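Local coordinates for mediator of RNA polymerase II transcription subunit 6 (Schizosaccharomyces pombe, PDB 4H61), which forms part of the Mediator complex, a coactivator that relays signals from gene-specific regulators to the basal RNA polymerase II transcription machinery, at residues S8-M13 with N109-P114; P14-S19 with L29-Q34; G70-I75 with Q89-E94; V97-V102 with L120-L125. All blocks are in the same frame, centred on the assembly; numbering follows the deposited sequence.

Contact 1. Residues S8-M13 with N109-P114; sequences SIQWRM and NIYMAP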
loop_
_atom_site.group_PDB
_atom_site.type_symbol
_atom_site.label_atom_id
_atom_site.label_comp_id
_atom_site.label_asym_id
_atom_site.label_seq_id
_atom_site.Cartn_x
_atom_site.Cartn_y
_atom_site.Cartn_z
ATOM N N SER A 8 -9.514 -5.846 -14.792
ATOM C CA SER A 8 -9.378 -6.135 -16.193
ATOM C C SER A 8 -8.467 -5.132 -16.905
ATOM O O SER A 8 -8.394 -5.113 -18.153
ATOM C CB SER A 8 -10.753 -6.174 -16.846
ATOM O OG SER A 8 -11.205 -4.864 -17.121
ATOM N N ILE A 9 -7.766 -4.302 -16.133
ATOM C CA ILE A 9 -6.861 -3.345 -16.764
ATOM C C ILE A 9 -5.434 -3.401 -16.233
ATOM O O ILE A 9 -5.175 -3.930 -15.158
ATOM C CB ILE A 9 -7.366 -1.879 -16.664
ATOM C CG1 ILE A 9 -7.461 -1.435 -15.203
ATOM C CG2 ILE A 9 -8.697 -1.682 -17.394
ATOM C CD1 ILE A 9 -7.578 0.059 -15.070
ATOM N N GLN A 10 -4.514 -2.862 -17.022
ATOM C CA GLN A 10 -3.151 -2.611 -16.594
ATOM C C GLN A 10 -2.875 -1.154 -16.904
ATOM O O GLN A 10 -3.349 -0.620 -17.907
ATOM C CB GLN A 10 -2.162 -3.475 -17.370
ATOM C CG GLN A 10 -2.181 -4.950 -17.013
ATOM C CD GLN A 10 -1.134 -5.732 -17.790
ATOM O OE1 GLN A 10 -0.523 -5.207 -18.722
ATOM N NE2 GLN A 10 -0.919 -6.987 -17.404
ATOM N N TRP A 11 -2.103 -0.511 -16.049
ATOM C CA TRP A 11 -1.842 0.907 -16.196
ATOM C C TRP A 11 -0.332 1.088 -16.274
ATOM O O TRP A 11 0.420 0.359 -15.630
ATOM C CB TRP A 11 -2.457 1.663 -15.008
ATOM C CG TRP A 11 -2.185 3.147 -14.936
ATOM C CD1 TRP A 11 -2.940 4.154 -15.482
ATOM C CD2 TRP A 11 -1.099 3.792 -14.248
ATOM N NE1 TRP A 11 -2.383 5.381 -15.187
ATOM C CE2 TRP A 11 -1.256 5.188 -14.429
ATOM C CE3 TRP A 11 -0.004 3.326 -13.509
ATOM C CZ2 TRP A 11 -0.360 6.119 -13.893
ATOM C CZ3 TRP A 11 0.885 4.255 -12.974
ATOM C CH2 TRP A 11 0.700 5.634 -13.171
ATOM N N ARG A 12 0.107 2.030 -17.096
ATOM C CA ARG A 12 1.525 2.325 -17.216
ATOM C C ARG A 12 1.710 3.746 -17.719
ATOM O O ARG A 12 1.142 4.120 -18.745
ATOM C CB ARG A 12 2.196 1.340 -18.172
ATOM C CG ARG A 12 3.682 1.563 -18.343
ATOM C CD ARG A 12 4.270 0.598 -19.359
ATOM N NE ARG A 12 5.654 0.931 -19.697
ATOM C CZ ARG A 12 6.666 0.070 -19.641
ATOM N NH1 ARG A 12 6.456 -1.185 -19.262
ATOM N NH2 ARG A 12 7.889 0.463 -19.968
ATOM N N MET A 13 2.505 4.535 -17.004
ATOM C CA MET A 13 2.719 5.930 -17.379
ATOM C C MET A 13 4.208 6.268 -17.555
ATOM O O MET A 13 4.807 6.936 -16.710
ATOM C CB MET A 13 2.050 6.855 -16.354
ATOM C CG MET A 13 1.960 8.312 -16.783
ATOM S SD MET A 13 1.046 9.345 -15.618
ATOM C CE MET A 13 -0.645 9.032 -16.135
ATOM N N ASN A 109 4.424 -1.575 -14.989
ATOM C CA ASN A 109 3.034 -1.943 -15.180
ATOM C C ASN A 109 2.366 -2.210 -13.846
ATOM O O ASN A 109 2.838 -3.035 -13.060
ATOM C CB ASN A 109 2.930 -3.194 -16.039
ATOM C CG ASN A 109 2.621 -2.885 -17.473
ATOM O OD1 ASN A 109 3.427 -2.275 -18.177
ATOM N ND2 ASN A 109 1.445 -3.309 -17.926
ATOM N N ILE A 110 1.270 -1.511 -13.590
ATOM C CA ILE A 110 0.502 -1.758 -12.389
ATOM C C ILE A 110 -0.790 -2.503 -12.725
ATOM O O ILE A 110 -1.488 -2.155 -13.679
ATOM C CB ILE A 110 0.175 -0.452 -11.652
ATOM C CG1 ILE A 110 1.428 0.416 -11.535
ATOM C CG2 ILE A 110 -0.420 -0.746 -10.277
ATOM C CD1 ILE A 110 1.246 1.651 -10.667
ATOM N N TYR A 111 -1.089 -3.533 -11.940
ATOM C CA TYR A 111 -2.330 -4.282 -12.069
ATOM C C TYR A 111 -2.609 -5.032 -10.765
ATOM O O TYR A 111 -1.688 -5.283 -9.983
ATOM C CB TYR A 111 -2.258 -5.251 -13.255
ATOM C CG TYR A 111 -1.029 -6.140 -13.274
ATOM C CD1 TYR A 111 -1.008 -7.349 -12.579
ATOM C CD2 TYR A 111 0.107 -5.777 -13.993
ATOM C CE1 TYR A 111 0.120 -8.172 -12.593
ATOM C CE2 TYR A 111 1.238 -6.593 -14.013
ATOM C CZ TYR A 111 1.236 -7.790 -13.310
ATOM O OH TYR A 111 2.354 -8.602 -13.323
ATOM N N MET A 112 -3.878 -5.361 -10.519
ATOM C CA MET A 112 -4.259 -6.162 -9.350
ATOM C C MET A 112 -3.694 -7.567 -9.487
ATOM O O MET A 112 -3.683 -8.146 -10.575
ATOM C CB MET A 112 -5.783 -6.245 -9.201
ATOM C CG MET A 112 -6.491 -4.892 -9.103
ATOM S SD MET A 112 -8.304 -4.971 -9.020
ATOM C CE MET A 112 -8.510 -6.063 -7.615
ATOM N N ALA A 113 -3.209 -8.107 -8.381
ATOM C CA ALA A 113 -2.703 -9.467 -8.368
ATOM C C ALA A 113 -3.919 -10.351 -8.229
ATOM O O ALA A 113 -4.992 -9.860 -7.874
ATOM C CB ALA A 113 -1.779 -9.656 -7.185
ATOM N N PRO A 114 -3.775 -11.651 -8.514
ATOM C CA PRO A 114 -4.888 -12.571 -8.263
ATOM C C PRO A 114 -5.345 -12.516 -6.802
ATOM O O PRO A 114 -4.568 -12.160 -5.910
ATOM C CB PRO A 114 -4.283 -13.941 -8.578
ATOM C CG PRO A 114 -3.230 -13.653 -9.577
ATOM C CD PRO A 114 -2.654 -12.315 -9.202
#
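Trp11 holds its CG anti to the backbone N (chi1 175°), and Ile110 holds its CG1 beside its own backbone N (chi1 -47°); with these settings the two side chains run alongside each other, pointing the same way. They decorate a single antiparallel beta bridge, in which the extended N-terminal segment 8-13 pairs with strand 109-112, an outermost strand of the four-stranded antiparallel sheet. Trp11 and Ile110 form the hydrogen-bonded pair of this bridge, since Trp11 N donates to Ile110 O at 2.9 Å and Ile110 N returns a bond to Trp11 O at 2.9 Å. The Ile110 CD1 methyl meets the benzo part of the indole, reaching Trp11 CZ3 at 3.5 Å. Tyr31, from helix 28-33, touches both Trp11 and Ile110.

Gln10, Arg12 and Asn109 make a more polar patch. The chain of Gln10 lies beside the Tyr111 ring, its amide turned only 24° from the ring plane, and NE2 comes to 3.8 Å from Tyr111 CD2. Gln10 OE1 stands 2.8 Å from Asn109 ND2, and the two amide planes are almost perpendicular. Arg12, extended from CG to NE, brings its guanidinium to the other end of the Asn109 amide. There Asn109 OD1 lies at the guanidinium edge and accepts a weak hydrogen bond from Arg12 NH1 at 3.4 Å.

Contact 2. Residues P14-S19 with L29-Q34; sequences PEWVQS and LEYFSQ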
loop_
_atom_site.group_PDB
_atom_site.type_symbol
_atom_site.label_atom_id
_atom_site.label_comp_id
_atom_site.label_asym_id
_atom_site.label_seq_id
_atom_site.Cartn_x
_atom_site.Cartn_y
_atom_site.Cartn_z
ATOM N N PRO A 14 4.806 5.819 -18.674
ATOM C CA PRO A 14 6.253 5.933 -18.934
ATOM C C PRO A 14 6.789 7.361 -18.816
ATOM O O PRO A 14 7.949 7.553 -18.443
ATOM C CB PRO A 14 6.387 5.453 -20.383
ATOM C CG PRO A 14 5.196 4.602 -20.623
ATOM C CD PRO A 14 4.089 5.212 -19.810
ATOM N N GLU A 15 5.947 8.344 -19.124
ATOM C CA GLU A 15 6.351 9.749 -19.114
ATOM C C GLU A 15 6.611 10.270 -17.702
ATOM O O GLU A 15 7.286 11.281 -17.519
ATOM C CB GLU A 15 5.310 10.623 -19.833
ATOM C CG GLU A 15 3.882 10.534 -19.277
ATOM C CD GLU A 15 3.068 9.373 -19.854
ATOM O OE1 GLU A 15 3.668 8.351 -20.248
ATOM O OE2 GLU A 15 1.821 9.484 -19.911
ATOM N N TRP A 16 6.070 9.575 -16.707
ATOM C CA TRP A 16 6.308 9.922 -15.311
ATOM C C TRP A 16 7.603 9.261 -14.848
ATOM O O TRP A 16 8.408 9.866 -14.135
ATOM C CB TRP A 16 5.132 9.452 -14.451
ATOM C CG TRP A 16 5.136 9.944 -13.031
ATOM C CD1 TRP A 16 4.449 11.012 -12.533
ATOM C CD2 TRP A 16 5.835 9.366 -11.917
ATOM N NE1 TRP A 16 4.682 11.143 -11.182
ATOM C CE2 TRP A 16 5.528 10.143 -10.781
ATOM C CE3 TRP A 16 6.691 8.272 -11.772
ATOM C CZ2 TRP A 16 6.050 9.862 -9.519
ATOM C CZ3 TRP A 16 7.210 7.994 -10.516
ATOM C CH2 TRP A 16 6.886 8.785 -9.406
ATOM N N VAL A 17 7.797 8.015 -15.269
ATOM C CA VAL A 17 8.972 7.241 -14.896
ATOM C C VAL A 17 10.256 7.924 -15.355
ATOM O O VAL A 17 11.213 8.039 -14.586
ATOM C CB VAL A 17 8.911 5.815 -15.477
ATOM C CG1 VAL A 17 10.173 5.041 -15.125
ATOM C CG2 VAL A 17 7.675 5.090 -14.964
ATOM N N GLN A 18 10.270 8.379 -16.604
ATOM C CA GLN A 18 11.422 9.091 -17.146
ATOM C C GLN A 18 11.653 10.401 -16.399
ATOM O O GLN A 18 12.789 10.773 -16.113
ATOM C CB GLN A 18 11.238 9.352 -18.642
ATOM C CG GLN A 18 11.381 8.112 -19.513
ATOM C CD GLN A 18 11.132 8.400 -20.985
ATOM O OE1 GLN A 18 10.240 9.178 -21.335
ATOM N NE2 GLN A 18 11.924 7.779 -21.855
ATOM N N SER A 19 10.562 11.085 -16.070
ATOM C CA SER A 19 10.620 12.349 -15.343
ATOM C C SER A 19 11.225 12.209 -13.941
ATOM O O SER A 19 11.728 13.183 -13.380
ATOM C CB SER A 19 9.216 12.960 -15.255
ATOM O OG SER A 19 9.225 14.195 -14.563
ATOM N N LEU A 29 5.307 4.366 -4.581
ATOM C CA LEU A 29 3.979 4.651 -4.051
ATOM C C LEU A 29 3.420 5.920 -4.669
ATOM O O LEU A 29 2.209 6.065 -4.814
ATOM C CB LEU A 29 4.041 4.801 -2.528
ATOM C CG LEU A 29 3.156 3.894 -1.677
ATOM C CD1 LEU A 29 2.845 2.605 -2.415
ATOM C CD2 LEU A 29 3.813 3.604 -0.319
ATOM N N GLU A 30 4.298 6.849 -5.029
ATOM C CA GLU A 30 3.845 8.082 -5.657
ATOM C C GLU A 30 3.358 7.766 -7.062
ATOM O O GLU A 30 2.354 8.313 -7.524
ATOM C CB GLU A 30 4.971 9.110 -5.705
ATOM C CG GLU A 30 4.523 10.483 -6.176
ATOM C CD GLU A 30 5.515 11.565 -5.813
ATOM O OE1 GLU A 30 6.198 11.413 -4.773
ATOM O OE2 GLU A 30 5.619 12.561 -6.566
ATOM N N TYR A 31 4.087 6.876 -7.729
ATOM C CA TYR A 31 3.708 6.361 -9.037
ATOM C C TYR A 31 2.310 5.773 -8.952
ATOM O O TYR A 31 1.422 6.102 -9.749
ATOM C CB TYR A 31 4.695 5.269 -9.448
ATOM C CG TYR A 31 4.523 4.716 -10.847
ATOM C CD1 TYR A 31 4.350 5.556 -11.940
ATOM C CD2 TYR A 31 4.577 3.344 -11.075
ATOM C CE1 TYR A 31 4.215 5.042 -13.225
ATOM C CE2 TYR A 31 4.447 2.820 -12.353
ATOM C CZ TYR A 31 4.265 3.672 -13.425
ATOM O OH TYR A 31 4.132 3.143 -14.694
ATOM N N PHE A 32 2.130 4.906 -7.964
ATOM C CA PHE A 32 0.865 4.234 -7.737
ATOM C C PHE A 32 -0.257 5.251 -7.571
ATOM O O PHE A 32 -1.383 5.007 -7.991
ATOM C CB PHE A 32 0.973 3.334 -6.498
ATOM C CG PHE A 32 -0.250 2.506 -6.240
ATOM C CD1 PHE A 32 -0.437 1.301 -6.900
ATOM C CD2 PHE A 32 -1.214 2.934 -5.329
ATOM C CE1 PHE A 32 -1.566 0.539 -6.665
ATOM C CE2 PHE A 32 -2.353 2.183 -5.082
ATOM C CZ PHE A 32 -2.537 0.984 -5.752
ATOM N N SER A 33 0.066 6.404 -6.986
ATOM C CA SER A 33 -0.924 7.461 -6.736
ATOM C C SER A 33 -1.536 8.086 -7.986
ATOM O O SER A 33 -2.634 8.636 -7.930
ATOM C CB SER A 33 -0.319 8.560 -5.873
ATOM O OG SER A 33 0.022 8.037 -4.605
ATOM N N GLN A 34 -0.829 8.022 -9.106
ATOM C CA GLN A 34 -1.336 8.611 -10.335
ATOM C C GLN A 34 -2.203 7.603 -11.102
ATOM O O GLN A 34 -2.717 7.899 -12.185
ATOM C CB GLN A 34 -0.174 9.109 -11.199
ATOM C CG GLN A 34 0.713 10.148 -10.508
ATOM C CD GLN A 34 0.016 11.494 -10.284
ATOM O OE1 GLN A 34 -0.586 12.066 -11.196
ATOM N NE2 GLN A 34 0.103 12.003 -9.062
#
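The indole of Trp16 has Tyr31 CA over one face, about 4.0 Å above its plane and displaced toward the rim, while Glu30 CG and Gln34 CG approach the ring obliquely. The phenol of Tyr31 is inclined at 34° to the indole, and the centroid of the six-membered Trp16 ring lies 5.5 Å from that of Tyr31, an oblique aromatic pair. Its closest approach joins Trp16 CE3 to Tyr31 CD1 at 3.6 Å. At the ring position across from CE3, Trp16 CZ2 meets Glu30 CG at 3.7 Å, with the Glu30 chain running at about a right angle to the indole.

CG of Trp16 is anti to the backbone N (chi1 -170°), which starts the indole toward the other helix; the segment axes are 11.0 Å apart at closest approach. The segments 14-19 and 29-33 run roughly antiparallel, 149° between their directions. Val17 adds its CG2 methyl, 3.9 Å from Tyr31 CE1. An alanine in place of Trp16 would probably open a gap between the helices and leave Tyr31 CD1 and the aliphatic part of Glu30 without their indole partner.

The Tyr31 hydroxyl is directed elsewhere, to Glu108 O and Met13 N. With no hydrogen bond crossing between the two segments, their association here depends on the fit of the indole against apolar carbons.

Contact 3. Residues G70-I75 with Q89-E94; sequences GIQFVI and QNRLNE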
loop_
_atom_site.group_PDB
_atom_site.type_symbol
_atom_site.label_atom_id
_atom_site.label_comp_id
_atom_site.label_asym_id
_atom_site.label_seq_id
_atom_site.Cartn_x
_atom_site.Cartn_y
_atom_site.Cartn_z
ATOM N N GLY A 70 -8.251 3.560 8.719
ATOM C CA GLY A 70 -8.847 3.761 7.411
ATOM C C GLY A 70 -8.073 3.076 6.307
ATOM O O GLY A 70 -7.120 2.335 6.580
ATOM N N ILE A 71 -8.482 3.318 5.060
ATOM C CA ILE A 71 -7.789 2.760 3.894
ATOM C C ILE A 71 -6.310 3.179 3.848
ATOM O O ILE A 71 -5.975 4.353 4.043
ATOM C CB ILE A 71 -8.474 3.180 2.572
ATOM C CG1 ILE A 71 -9.930 2.710 2.547
ATOM C CG2 ILE A 71 -7.725 2.633 1.369
ATOM C CD1 ILE A 71 -10.095 1.272 2.888
ATOM N N GLN A 72 -5.429 2.216 3.601
ATOM C CA GLN A 72 -3.996 2.493 3.542
ATOM C C GLN A 72 -3.351 1.699 2.423
ATOM O O GLN A 72 -3.799 0.598 2.092
ATOM C CB GLN A 72 -3.298 2.146 4.867
ATOM C CG GLN A 72 -3.866 2.847 6.093
ATOM C CD GLN A 72 -3.026 2.633 7.361
ATOM O OE1 GLN A 72 -2.348 1.606 7.524
ATOM N NE2 GLN A 72 -3.073 3.614 8.264
ATOM N N PHE A 73 -2.296 2.265 1.849
ATOM C CA PHE A 73 -1.482 1.559 0.870
ATOM C C PHE A 73 -0.063 1.422 1.398
ATOM O O PHE A 73 0.556 2.406 1.803
ATOM C CB PHE A 73 -1.476 2.304 -0.463
ATOM C CG PHE A 73 -2.824 2.366 -1.119
ATOM C CD1 PHE A 73 -3.279 1.309 -1.898
ATOM C CD2 PHE A 73 -3.647 3.470 -0.941
ATOM C CE1 PHE A 73 -4.524 1.356 -2.497
ATOM C CE2 PHE A 73 -4.902 3.527 -1.540
ATOM C CZ PHE A 73 -5.340 2.470 -2.320
ATOM N N VAL A 74 0.449 0.199 1.409
ATOM C CA VAL A 74 1.802 -0.028 1.883
ATOM C C VAL A 74 2.553 -0.940 0.932
ATOM O O VAL A 74 1.951 -1.729 0.193
ATOM C CB VAL A 74 1.826 -0.639 3.309
ATOM C CG1 VAL A 74 1.047 0.235 4.279
ATOM C CG2 VAL A 74 1.264 -2.056 3.297
ATOM N N ILE A 75 3.874 -0.815 0.946
ATOM C CA ILE A 75 4.738 -1.698 0.185
ATOM C C ILE A 75 5.048 -2.913 1.041
ATOM O O ILE A 75 5.481 -2.779 2.189
ATOM C CB ILE A 75 6.035 -0.979 -0.188
ATOM C CG1 ILE A 75 5.711 0.281 -0.999
ATOM C CG2 ILE A 75 6.968 -1.919 -0.943
ATOM C CD1 ILE A 75 6.869 1.227 -1.151
ATOM N N GLN A 89 -5.154 -1.877 2.421
ATOM C CA GLN A 89 -5.618 -2.451 3.674
ATOM C C GLN A 89 -6.476 -1.462 4.463
ATOM O O GLN A 89 -6.310 -0.249 4.355
ATOM C CB GLN A 89 -4.424 -2.889 4.521
ATOM C CG GLN A 89 -3.719 -1.742 5.247
ATOM C CD GLN A 89 -2.329 -2.115 5.740
ATOM O OE1 GLN A 89 -1.768 -3.139 5.344
ATOM N NE2 GLN A 89 -1.769 -1.282 6.612
ATOM N N ASN A 90 -7.411 -1.979 5.244
ATOM C CA ASN A 90 -8.153 -1.129 6.137
ATOM C C ASN A 90 -7.587 -1.287 7.531
ATOM O O ASN A 90 -7.722 -2.343 8.142
ATOM C CB ASN A 90 -9.630 -1.495 6.137
ATOM C CG ASN A 90 -10.443 -0.615 7.073
ATOM O OD1 ASN A 90 -10.049 0.516 7.383
ATOM N ND2 ASN A 90 -11.573 -1.134 7.542
ATOM N N ARG A 91 -6.945 -0.244 8.041
ATOM C CA ARG A 91 -6.329 -0.336 9.353
ATOM C C ARG A 91 -7.339 -0.048 10.455
ATOM O O ARG A 91 -7.890 1.048 10.534
ATOM C CB ARG A 91 -5.133 0.610 9.443
ATOM C CG ARG A 91 -4.515 0.672 10.815
ATOM C CD ARG A 91 -3.054 1.054 10.742
ATOM N NE ARG A 91 -2.306 0.243 11.686
ATOM C CZ ARG A 91 -1.376 -0.637 11.345
ATOM N NH1 ARG A 91 -1.046 -0.798 10.071
ATOM N NH2 ARG A 91 -0.762 -1.340 12.289
ATOM N N LEU A 92 -7.578 -1.041 11.304
ATOM C CA LEU A 92 -8.617 -0.941 12.331
ATOM C C LEU A 92 -8.113 -0.179 13.537
ATOM O O LEU A 92 -8.859 0.582 14.147
ATOM C CB LEU A 92 -9.102 -2.326 12.756
ATOM C CG LEU A 92 -10.173 -3.026 11.909
ATOM C CD1 LEU A 92 -10.062 -2.702 10.428
ATOM C CD2 LEU A 92 -10.068 -4.529 12.124
ATOM N N ASN A 93 -6.844 -0.403 13.871
ATOM C CA ASN A 93 -6.151 0.321 14.936
ATOM C C ASN A 93 -4.644 0.112 14.831
ATOM O O ASN A 93 -4.128 -0.212 13.764
ATOM C CB ASN A 93 -6.642 -0.126 16.304
ATOM C CG ASN A 93 -6.719 -1.628 16.429
ATOM O OD1 ASN A 93 -5.713 -2.333 16.283
ATOM N ND2 ASN A 93 -7.918 -2.134 16.706
ATOM N N GLU A 94 -3.936 0.272 15.940
ATOM C CA GLU A 94 -2.478 0.217 15.905
ATOM C C GLU A 94 -1.957 -1.206 15.798
ATOM O O GLU A 94 -0.782 -1.424 15.501
ATOM C CB GLU A 94 -1.899 0.903 17.138
ATOM C CG GLU A 94 -2.514 2.262 17.394
ATOM C CD GLU A 94 -1.872 2.995 18.547
ATOM O OE1 GLU A 94 -1.313 2.331 19.452
ATOM O OE2 GLU A 94 -1.927 4.245 18.544
#
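Gly70 pairs with Arg91, and Gln72 with Gln89, as antiparallel hydrogen-bonded pairs flanking the non-hydrogen-bonded pair Ile71-Asn90, where the CA atoms are 4.5 Å apart; this is the open end of the beta hairpin of strands 70-79 and 83-91. Gln72 and Gln89 extend from the same face, and Gln89 NE2 donates to Gln72 OE1 at 3.1 Å, in the carbonyl plane, with the two amides nearly coplanar. Both amides have further partners: Gln72 NE2 bonds Leu65 O and Asn43 OD1, and Gln89 OE1 receives Gln87 NE2. Arg91 shares this face, packing its CD 3.3 Å from Gln72 OE1. The chain bends at chi3 (-139°), which sets NE toward the following loop, where Arg91 NE donates to Asn93 O at 2.8 Å. At phi 129° a side chain on Gly70 would press against the carbonyl O of the residue before, so the position calls for glycine. Around this end of the hairpin, Val74 and Arg91 touch helix 61-66, while Gln89 and Arg91 rest on Val97 of strand 97-106, the next strand of the sheet.

Contact 4. Residues V97-V102 with L120-L125; sequences VKPLTV and LATRML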
loop_
_atom_site.group_PDB
_atom_site.type_symbol
_atom_site.label_atom_id
_atom_site.label_comp_id
_atom_site.label_asym_id
_atom_site.label_seq_id
_atom_site.Cartn_x
_atom_site.Cartn_y
_atom_site.Cartn_z
ATOM N N VAL A 97 -5.101 -4.869 11.030
ATOM C CA VAL A 97 -5.208 -4.423 9.660
ATOM C C VAL A 97 -5.984 -5.473 8.872
ATOM O O VAL A 97 -5.812 -6.668 9.095
ATOM C CB VAL A 97 -3.798 -4.217 9.079
ATOM C CG1 VAL A 97 -3.742 -4.574 7.612
ATOM C CG2 VAL A 97 -3.338 -2.797 9.323
ATOM N N LYS A 98 -6.863 -5.041 7.973
ATOM C CA LYS A 98 -7.569 -5.994 7.124
ATOM C C LYS A 98 -7.152 -5.811 5.675
ATOM O O LYS A 98 -7.411 -4.774 5.069
ATOM C CB LYS A 98 -9.084 -5.874 7.274
ATOM C CG LYS A 98 -9.835 -6.893 6.437
ATOM C CD LYS A 98 -11.344 -6.731 6.558
ATOM C CE LYS A 98 -12.084 -7.723 5.660
ATOM N NZ LYS A 98 -11.687 -7.574 4.230
ATOM N N PRO A 99 -6.477 -6.818 5.120
ATOM C CA PRO A 99 -6.014 -6.756 3.731
ATOM C C PRO A 99 -7.204 -6.775 2.789
ATOM O O PRO A 99 -8.071 -7.639 2.931
ATOM C CB PRO A 99 -5.194 -8.041 3.574
ATOM C CG PRO A 99 -4.852 -8.454 4.983
ATOM C CD PRO A 99 -6.033 -8.040 5.805
ATOM N N LEU A 100 -7.246 -5.828 1.856
ATOM C CA LEU A 100 -8.379 -5.686 0.947
ATOM C C LEU A 100 -8.041 -6.204 -0.440
ATOM O O LEU A 100 -8.742 -7.066 -0.971
ATOM C CB LEU A 100 -8.833 -4.228 0.880
ATOM C CG LEU A 100 -9.417 -3.746 2.207
ATOM C CD1 LEU A 100 -9.899 -2.281 2.136
ATOM C CD2 LEU A 100 -10.529 -4.700 2.622
ATOM N N THR A 101 -6.983 -5.656 -1.035
ATOM C CA THR A 101 -6.487 -6.138 -2.320
ATOM C C THR A 101 -4.969 -5.934 -2.448
ATOM O O THR A 101 -4.377 -5.133 -1.717
ATOM C CB THR A 101 -7.260 -5.513 -3.529
ATOM O OG1 THR A 101 -6.335 -5.014 -4.510
ATOM C CG2 THR A 101 -8.173 -4.389 -3.091
ATOM N N VAL A 102 -4.325 -6.677 -3.348
ATOM C CA VAL A 102 -2.904 -6.440 -3.597
ATOM C C VAL A 102 -2.591 -6.226 -5.079
ATOM O O VAL A 102 -3.255 -6.783 -5.953
ATOM C CB VAL A 102 -1.962 -7.500 -2.930
ATOM C CG1 VAL A 102 -2.755 -8.526 -2.132
ATOM C CG2 VAL A 102 -1.062 -8.171 -3.946
ATOM N N LEU A 120 -3.684 -15.045 1.006
ATOM C CA LEU A 120 -2.464 -15.427 1.705
ATOM C C LEU A 120 -2.107 -14.398 2.759
ATOM O O LEU A 120 -1.754 -14.749 3.897
ATOM C CB LEU A 120 -1.314 -15.598 0.717
ATOM C CG LEU A 120 -1.467 -16.877 -0.113
ATOM C CD1 LEU A 120 -0.312 -17.066 -1.094
ATOM C CD2 LEU A 120 -1.632 -18.084 0.808
ATOM N N ALA A 121 -2.213 -13.130 2.369
ATOM C CA ALA A 121 -1.962 -12.013 3.269
ATOM C C ALA A 121 -2.814 -12.101 4.529
ATOM O O ALA A 121 -2.275 -12.122 5.638
ATOM C CB ALA A 121 -2.201 -10.703 2.562
ATOM N N THR A 122 -4.134 -12.178 4.366
ATOM C CA THR A 122 -5.020 -12.229 5.529
ATOM C C THR A 122 -4.767 -13.480 6.375
ATOM O O THR A 122 -4.875 -13.435 7.598
ATOM C CB THR A 122 -6.521 -12.159 5.164
ATOM O OG1 THR A 122 -7.000 -13.467 4.845
ATOM C CG2 THR A 122 -6.774 -11.209 3.986
ATOM N N ARG A 123 -4.420 -14.588 5.727
ATOM C CA ARG A 123 -4.117 -15.803 6.470
ATOM C C ARG A 123 -2.856 -15.623 7.315
ATOM O O ARG A 123 -2.763 -16.134 8.439
ATOM C CB ARG A 123 -3.986 -17.001 5.540
ATOM C CG ARG A 123 -5.312 -17.644 5.235
ATOM C CD ARG A 123 -5.139 -18.985 4.549
ATOM N NE ARG A 123 -6.429 -19.645 4.336
ATOM C CZ ARG A 123 -6.818 -20.168 3.176
ATOM N NH1 ARG A 123 -6.013 -20.113 2.120
ATOM N NH2 ARG A 123 -8.007 -20.750 3.073
ATOM N N MET A 124 -1.897 -14.883 6.772
ATOM C CA MET A 124 -0.688 -14.568 7.505
ATOM C C MET A 124 -1.048 -13.705 8.710
ATOM O O MET A 124 -0.617 -13.972 9.838
ATOM C CB MET A 124 0.300 -13.831 6.602
ATOM C CG MET A 124 1.659 -13.601 7.241
ATOM S SD MET A 124 2.644 -12.446 6.282
ATOM C CE MET A 124 1.775 -10.924 6.622
ATOM N N LEU A 125 -1.857 -12.678 8.461
ATOM C CA LEU A 125 -2.239 -11.749 9.513
ATOM C C LEU A 125 -3.129 -12.401 10.563
ATOM O O LEU A 125 -2.915 -12.203 11.758
ATOM C CB LEU A 125 -2.887 -10.491 8.933
ATOM C CG LEU A 125 -1.881 -9.584 8.214
ATOM C CD1 LEU A 125 -2.537 -8.325 7.688
ATOM C CD2 LEU A 125 -0.724 -9.233 9.135
#
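Pro99 makes the main apolar contact, setting its ring against Thr122, Leu125 and Ala121 on one side of helix 115-135. The CG atom at the ring apex is 3.5 Å from Thr122 CG2 and 3.6 Å from Leu125 CD1. At the base of the ring Pro99 CB lies 4.1 Å from Ala121 CB. Leu125 and Pro99 pass alongside each other, pointing opposite ways, and the CD1 methyl of Leu125 also reaches Val97 CG1 at 3.9 Å. Strand and helix segments run almost antiparallel, 172° between their directions and 8.1 Å between axes, so Ala121 and Leu125, one turn apart, both face Pro99, and Leu125 extends on to Val97. An alanine in place of Pro99 would probably leave Leu125 CD1 without its proline partner and open a gap between strand and helix.

The hydrogen bonds of these residues named here lie within the helix or run along the sheet. Leu125 N bonds Ala121 O, and Thr122, with OG1 between its backbone N and carbonyl carbon (chi1 85°), bonds weakly to Leu119 O while its methyl faces the proline. Lys98 and Leu100 bond by their backbones to Asn90 and Lys88 of strand 83-91; Leu100 and Thr101 both face Lys88, a classic beta bulge.

Since no hydrogen bond joins the two segments, the long C-terminal helix meets the sheet here through methyl and ring carbons, and its placement probably rests on close packing more than on directional bonds.

None of the four contacts is wholly core: contact 1 is at the surface, while contacts 2, 3 and 4 are partly buried. Contacts 1, 3 and 4 all reach the same sheet. Contacts 1 and 3 are beta pairings: a single bridge between an irregular segment and an outermost strand, against two hydrogen-bonded pairs and one non-hydrogen-bonded pair in a hairpin. Contacts 2 and 4 instead place helices by apolar packing. Contacts 3 and 4 adjoin through Asn90 N and Lys98 O, 2.8 Å apart. Contact 1 meets contact 2 where Trp11 CZ3 lies 3.4 Å from Tyr31 CE1, and Phe32 packs on Phe73 between contacts 2 and 3. Contacts 2 and 4 do not touch, about 26 Å between centres.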